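Local coordinates for protein peptide from Structure-specific endonuclease subunit SLX4 (Saccharomyces cerevisiae, PDB 6J0Y) that probably binds the BRCT-repeat scaffold protein Rtt107 through an interacting motif of Slx4, a subunit of a structure-specific endonuclease, at residues K27-R32 against I51-L56; K12-S17 against D47-A52. All blocks are in the same frame, centred on the assembly; numbering follows the deposited sequence.

Interaction 1 of 2, residues K27-R32 against I51-L56; sequences KHNFYR and IADIQL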
loop_
_atom_site.group_PDB
_atom_site.type_symbol
_atom_site.label_atom_id
_atom_site.label_comp_id
_atom_site.label_asym_id
_atom_site.label_seq_id
_atom_site.Cartn_x
_atom_site.Cartn_y
_atom_site.Cartn_z
ATOM N N LYS B 27 -17.909 -14.136 -18.464
ATOM C CA LYS B 27 -17.041 -14.641 -17.407
ATOM C C LYS B 27 -15.884 -15.409 -18.033
ATOM O O LYS B 27 -16.104 -16.428 -18.697
ATOM C CB LYS B 27 -17.812 -15.556 -16.457
ATOM C CG LYS B 27 -18.999 -14.917 -15.762
ATOM C CD LYS B 27 -19.965 -15.994 -15.271
ATOM C CE LYS B 27 -21.034 -15.420 -14.353
ATOM N NZ LYS B 27 -22.162 -16.371 -14.118
ATOM N N HIS B 28 -14.655 -14.942 -17.807
ATOM C CA HIS B 28 -13.495 -15.717 -18.249
ATOM C C HIS B 28 -13.292 -16.939 -17.369
ATOM O O HIS B 28 -13.058 -18.047 -17.869
ATOM C CB HIS B 28 -12.231 -14.855 -18.244
ATOM C CG HIS B 28 -12.180 -13.868 -19.368
ATOM N ND1 HIS B 28 -11.206 -12.899 -19.465
ATOM C CD2 HIS B 28 -12.975 -13.714 -20.451
ATOM C CE1 HIS B 28 -11.406 -12.185 -20.558
ATOM N NE2 HIS B 28 -12.471 -12.661 -21.178
ATOM N N ASN B 29 -13.349 -16.749 -16.053
ATOM C CA ASN B 29 -13.163 -17.836 -15.103
ATOM C C ASN B 29 -13.915 -17.507 -13.819
ATOM O O ASN B 29 -14.285 -16.361 -13.562
ATOM C CB ASN B 29 -11.686 -18.072 -14.724
ATOM C CG ASN B 29 -10.736 -17.956 -15.888
ATOM O OD1 ASN B 29 -10.508 -18.931 -16.610
ATOM N ND2 ASN B 29 -10.147 -16.766 -16.065
ATOM N N PHE B 30 -14.118 -18.534 -13.011
ATOM C CA PHE B 30 -14.668 -18.375 -11.665
ATOM C C PHE B 30 -13.892 -19.320 -10.756
ATOM O O PHE B 30 -13.620 -20.456 -11.145
ATOM C CB PHE B 30 -16.206 -18.638 -11.722
ATOM C CG PHE B 30 -16.775 -19.512 -10.621
ATOM C CD1 PHE B 30 -17.744 -19.004 -9.778
ATOM C CD2 PHE B 30 -16.429 -20.854 -10.485
ATOM C CE1 PHE B 30 -18.315 -19.792 -8.795
ATOM C CE2 PHE B 30 -16.974 -21.636 -9.480
ATOM C CZ PHE B 30 -17.920 -21.102 -8.634
ATOM N N TYR B 31 -13.538 -18.871 -9.544
ATOM C CA TYR B 31 -12.747 -19.690 -8.633
ATOM C C TYR B 31 -13.417 -19.702 -7.266
ATOM O O TYR B 31 -13.804 -18.650 -6.757
ATOM C CB TYR B 31 -11.310 -19.181 -8.479
ATOM C CG TYR B 31 -10.643 -18.730 -9.763
ATOM C CD1 TYR B 31 -10.136 -19.658 -10.660
ATOM C CD2 TYR B 31 -10.489 -17.370 -10.054
ATOM C CE1 TYR B 31 -9.517 -19.262 -11.829
ATOM C CE2 TYR B 31 -9.863 -16.958 -11.231
ATOM C CZ TYR B 31 -9.381 -17.914 -12.109
ATOM O OH TYR B 31 -8.759 -17.536 -13.283
ATOM N N ARG B 32 -13.547 -20.882 -6.680
ATOM C CA ARG B 32 -14.073 -20.978 -5.316
ATOM C C ARG B 32 -13.035 -20.464 -4.324
ATOM O O ARG B 32 -11.872 -20.873 -4.369
ATOM C CB ARG B 32 -14.435 -22.428 -5.008
ATOM C CG ARG B 32 -15.021 -22.696 -3.621
ATOM C CD ARG B 32 -15.264 -24.203 -3.504
ATOM N NE ARG B 32 -15.661 -24.648 -2.169
ATOM C CZ ARG B 32 -16.911 -24.624 -1.729
ATOM N NH1 ARG B 32 -17.872 -24.136 -2.505
ATOM N NH2 ARG B 32 -17.195 -25.078 -0.515
ATOM N N ILE B 51 -14.313 -15.815 -6.698
ATOM C CA ILE B 51 -13.732 -14.737 -7.485
ATOM C C ILE B 51 -14.104 -15.012 -8.933
ATOM O O ILE B 51 -13.885 -16.121 -9.432
ATOM C CB ILE B 51 -12.202 -14.652 -7.332
ATOM C CG1 ILE B 51 -11.808 -14.282 -5.899
ATOM C CG2 ILE B 51 -11.623 -13.631 -8.344
ATOM C CD1 ILE B 51 -12.261 -12.878 -5.465
ATOM N N ALA B 52 -14.691 -14.023 -9.595
ATOM C CA ALA B 52 -14.966 -14.101 -11.023
ATOM C C ALA B 52 -14.063 -13.130 -11.773
ATOM O O ALA B 52 -13.900 -11.975 -11.360
ATOM C CB ALA B 52 -16.435 -13.788 -11.313
ATOM N N ASP B 53 -13.469 -13.602 -12.869
ATOM C CA ASP B 53 -12.792 -12.728 -13.824
ATOM C C ASP B 53 -13.822 -12.321 -14.864
ATOM O O ASP B 53 -14.278 -13.160 -15.647
ATOM C CB ASP B 53 -11.618 -13.435 -14.503
ATOM C CG ASP B 53 -10.508 -13.771 -13.551
ATOM O OD1 ASP B 53 -10.232 -12.960 -12.625
ATOM O OD2 ASP B 53 -9.904 -14.851 -13.733
ATOM N N ILE B 54 -14.186 -11.043 -14.880
ATOM C CA ILE B 54 -15.252 -10.539 -15.731
ATOM C C ILE B 54 -14.601 -9.732 -16.848
ATOM O O ILE B 54 -13.850 -8.786 -16.582
ATOM C CB ILE B 54 -16.250 -9.687 -14.929
ATOM C CG1 ILE B 54 -16.864 -10.505 -13.779
ATOM C CG2 ILE B 54 -17.316 -9.096 -15.855
ATOM C CD1 ILE B 54 -17.792 -11.615 -14.230
ATOM N N GLN B 55 -14.871 -10.106 -18.099
ATOM C CA GLN B 55 -14.329 -9.348 -19.221
ATOM C C GLN B 55 -14.878 -7.922 -19.256
ATOM O O GLN B 55 -16.077 -7.693 -19.058
ATOM C CB GLN B 55 -14.662 -10.068 -20.534
ATOM C CG GLN B 55 -14.094 -9.435 -21.770
ATOM C CD GLN B 55 -14.353 -10.304 -22.983
ATOM O OE1 GLN B 55 -13.693 -11.321 -23.176
ATOM N NE2 GLN B 55 -15.344 -9.933 -23.778
ATOM N N LEU B 56 -13.998 -6.957 -19.547
ATOM C CA LEU B 56 -14.442 -5.584 -19.773
ATOM C C LEU B 56 -15.443 -5.531 -20.922
ATOM O O LEU B 56 -15.256 -6.172 -21.958
ATOM C CB LEU B 56 -13.254 -4.671 -20.095
ATOM C CG LEU B 56 -12.187 -4.375 -19.040
ATOM C CD1 LEU B 56 -11.136 -3.419 -19.620
ATOM C CD2 LEU B 56 -12.813 -3.770 -17.788
HETATM O O HOH W 1 -7.378 -15.416 -13.550
#

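Interaction 2 of 2, residues K12-S17 against D47-A52; sequences KLLQES and DQFCIA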
loop_
_atom_site.group_PDB
_atom_site.type_symbol
_atom_site.label_atom_id
_atom_site.label_comp_id
_atom_site.label_asym_id
_atom_site.label_seq_id
_atom_site.Cartn_x
_atom_site.Cartn_y
_atom_site.Cartn_z
ATOM N N LYS B 12 -15.321 -10.156 -6.400
ATOM C CA LYS B 12 -15.577 -11.073 -5.289
ATOM C C LYS B 12 -17.069 -11.079 -5.000
ATOM O O LYS B 12 -17.639 -10.039 -4.657
ATOM C CB LYS B 12 -14.796 -10.655 -4.047
ATOM C CG LYS B 12 -15.004 -11.599 -2.831
ATOM C CD LYS B 12 -14.319 -11.005 -1.624
ATOM C CE LYS B 12 -14.646 -11.794 -0.347
ATOM N NZ LYS B 12 -14.024 -11.104 0.812
ATOM N N LEU B 13 -17.681 -12.259 -5.108
ATOM C CA LEU B 13 -19.123 -12.455 -5.088
ATOM C C LEU B 13 -19.456 -13.610 -4.155
ATOM O O LEU B 13 -18.706 -14.580 -4.077
ATOM C CB LEU B 13 -19.630 -12.825 -6.497
ATOM C CG LEU B 13 -20.548 -11.907 -7.281
ATOM C CD1 LEU B 13 -20.127 -10.472 -7.080
ATOM C CD2 LEU B 13 -20.501 -12.295 -8.753
ATOM N N LEU B 14 -20.606 -13.536 -3.489
ATOM C CA LEU B 14 -21.124 -14.728 -2.818
ATOM C C LEU B 14 -21.358 -15.834 -3.842
ATOM O O LEU B 14 -21.870 -15.588 -4.936
ATOM C CB LEU B 14 -22.425 -14.409 -2.075
ATOM C CG LEU B 14 -22.267 -13.688 -0.737
ATOM C CD1 LEU B 14 -23.626 -13.326 -0.136
ATOM C CD2 LEU B 14 -21.472 -14.555 0.233
ATOM N N GLN B 15 -20.935 -17.058 -3.496
ATOM C CA GLN B 15 -21.112 -18.194 -4.397
ATOM C C GLN B 15 -22.564 -18.328 -4.845
ATOM O O GLN B 15 -22.837 -18.595 -6.023
ATOM C CB GLN B 15 -20.631 -19.479 -3.711
ATOM C CG GLN B 15 -20.675 -20.720 -4.589
ATOM C CD GLN B 15 -21.936 -21.533 -4.381
ATOM O OE1 GLN B 15 -22.352 -21.780 -3.247
ATOM N NE2 GLN B 15 -22.554 -21.959 -5.481
ATOM N N GLU B 16 -23.504 -18.129 -3.916
ATOM C CA GLU B 16 -24.931 -18.140 -4.240
ATOM C C GLU B 16 -25.286 -17.150 -5.338
ATOM O O GLU B 16 -26.242 -17.375 -6.089
ATOM C CB GLU B 16 -25.756 -17.803 -2.995
ATOM C CG GLU B 16 -25.793 -18.865 -1.923
ATOM C CD GLU B 16 -26.501 -18.379 -0.670
ATOM O OE1 GLU B 16 -26.321 -17.193 -0.308
ATOM O OE2 GLU B 16 -27.244 -19.176 -0.058
ATOM N N SER B 17 -24.548 -16.043 -5.433
ATOM C CA SER B 17 -24.911 -14.952 -6.328
ATOM C C SER B 17 -24.511 -15.200 -7.770
ATOM O O SER B 17 -25.026 -14.517 -8.659
ATOM C CB SER B 17 -24.264 -13.643 -5.864
ATOM O OG SER B 17 -24.598 -13.361 -4.518
ATOM N N ASP B 47 -19.571 -17.229 5.338
ATOM C CA ASP B 47 -19.908 -16.845 3.972
ATOM C C ASP B 47 -18.983 -17.549 2.989
ATOM O O ASP B 47 -17.769 -17.607 3.196
ATOM C CB ASP B 47 -19.791 -15.331 3.787
ATOM C CG ASP B 47 -21.023 -14.583 4.257
ATOM O OD1 ASP B 47 -22.105 -15.202 4.360
ATOM O OD2 ASP B 47 -20.900 -13.367 4.508
ATOM N N GLN B 48 -19.558 -18.070 1.910
ATOM C CA GLN B 48 -18.801 -18.769 0.874
ATOM C C GLN B 48 -18.718 -17.872 -0.358
ATOM O O GLN B 48 -19.745 -17.552 -0.968
ATOM C CB GLN B 48 -19.454 -20.110 0.534
ATOM C CG GLN B 48 -18.758 -20.882 -0.590
ATOM C CD GLN B 48 -17.300 -21.200 -0.276
ATOM O OE1 GLN B 48 -17.008 -21.970 0.646
ATOM N NE2 GLN B 48 -16.378 -20.614 -1.048
ATOM N N PHE B 49 -17.504 -17.458 -0.709
ATOM C CA PHE B 49 -17.275 -16.544 -1.809
ATOM C C PHE B 49 -16.643 -17.249 -3.001
ATOM O O PHE B 49 -16.110 -18.359 -2.919
ATOM C CB PHE B 49 -16.371 -15.388 -1.380
ATOM C CG PHE B 49 -17.017 -14.447 -0.402
ATOM C CD1 PHE B 49 -17.876 -13.457 -0.847
ATOM C CD2 PHE B 49 -16.771 -14.557 0.948
ATOM C CE1 PHE B 49 -18.480 -12.577 0.053
ATOM C CE2 PHE B 49 -17.374 -13.693 1.854
ATOM C CZ PHE B 49 -18.230 -12.709 1.405
ATOM N N CYS B 50 -16.705 -16.550 -4.121
ATOM C CA CYS B 50 -15.939 -16.907 -5.300
ATOM C C CYS B 50 -15.338 -15.635 -5.873
ATOM O O CYS B 50 -15.770 -14.526 -5.559
ATOM C CB CYS B 50 -16.803 -17.580 -6.354
ATOM S SG CYS B 50 -18.013 -16.436 -6.941
ATOM N N ILE B 51 -14.313 -15.815 -6.698
ATOM C CA ILE B 51 -13.732 -14.737 -7.485
ATOM C C ILE B 51 -14.104 -15.012 -8.933
ATOM O O ILE B 51 -13.885 -16.121 -9.432
ATOM C CB ILE B 51 -12.202 -14.652 -7.332
ATOM C CG1 ILE B 51 -11.808 -14.282 -5.899
ATOM C CG2 ILE B 51 -11.623 -13.631 -8.344
ATOM C CD1 ILE B 51 -12.261 -12.878 -5.465
ATOM N N ALA B 52 -14.691 -14.023 -9.595
ATOM C CA ALA B 52 -14.966 -14.101 -11.023
ATOM C C ALA B 52 -14.063 -13.130 -11.773
ATOM O O ALA B 52 -13.900 -11.975 -11.360
ATOM C CB ALA B 52 -16.435 -13.788 -11.313
HETATM O O HOH W 2 -22.867 -18.201 -1.012
#

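Interaction 1 of 2, residues K27-R32 against I51-L56
Strand 27-32, at the edge of a small antiparallel sheet, pairs here with the central strand 49-55, and a classic beta bulge sets H28 and N29 against D53. Beyond the bulge the ladder is regular: Y31 N donates to I51 O at 2.8 Å, and I51 N returns the bond to Y31 O at 2.9 Å. At the bulge H28 N meets D53 O almost along the C=O axis, while D53 N reaches N29 O from above the carbonyl plane. Face by face, K27 lays its CG beside I54 CD1 (3.8 Å), whereas N29, Y31 and D53 form a polar cluster on the other face. Here N29 ND2 donates to the anti lone pair of D53 OD2 at 3.0 Å, with the amide plane perpendicular to the carboxylate. A water gives a further bond to the same oxygen, 2.6 Å from D53 OD2, and is also hydrogen-bonded to Y31 OH. D53 OD2 lies at the edge of the tyrosine ring, close to its plane. From the bulge itself the H28 side chain extends to Q55: NE2 donates to Q55 OE1 at 2.7 Å, nearly in the imidazole plane and on a carbonyl lone pair, and Q55 CA sits over one ring face, toward its rim. Two donors on a single oxygen would favour an ionised D53, and the bond to Q55 places a proton on H28 NE2.

Interaction 2 of 2, residues K12-S17 against D47-A52
The F49 ring is the tightly packed part of this contact, held between an aliphatic chain on one face and a methyl group on the other. K12 runs fully extended, with CG anti to its backbone N (chi1 -179°), so that CE comes to rest over the middle of the ring, 3.6 Å from F49 CG. NZ continues outward above the same face as a cation-pi partner, 4.4 Å from the F49 ring centroid. On the opposite face L14 CD2 is displaced toward the rim and lies 3.6 Å from F49 CE1, a CH-pi contact. L13 O approaches the ring edge. An alanine in place of F49 would probably leave K12 CE and L14 CD2 without the ring that separates and supports them, and would cost NZ this cation-pi contact. The backbone beneath is an antiparallel pairing of strands 8-14 and 49-55: L13 and C50 form a hydrogen-bonded pair, with L13 N to C50 O at 3.0 Å and C50 N to L13 O at 2.8 Å, both nearly along the C=O axes. On the face opposite K12 and I51, L13 CB rests against C50 SG in the conformer described. Further along, the strand gives way to a short helical turn and the contact loosens. Q15 N still makes an almost straight bond to Q48 O (2.8 Å, 176°), but a water that accepts from E16 N and donates to Q48 O, 3.2 Å away, bridges the segments beside it. The Q48 amide turns back, NE2 donating to F49 O and to V33 O, while the E16 side chain is poorly ordered.

Overall arrangement
Both interactions are built on strand 49-55, the middle strand of a three-stranded antiparallel sheet: strand 27-32 runs along one side of it in interaction 1 and strand 8-14 along the other in interaction 2. Their centres are 11 Å apart, and they share I51 and A52. They also touch directly, with the F30 ring and the backbone of Y31 packing on C50 CB. Along the chain the two outer strands come first, joined by helix 15-18 and the loop after it, and the central strand follows last, so the C-terminal segment supplies the strand that joins the two outer ones. Another protein's chain, probably Rtt107, packs on residues of both interactions and hydrogen-bonds to the backbone of K12.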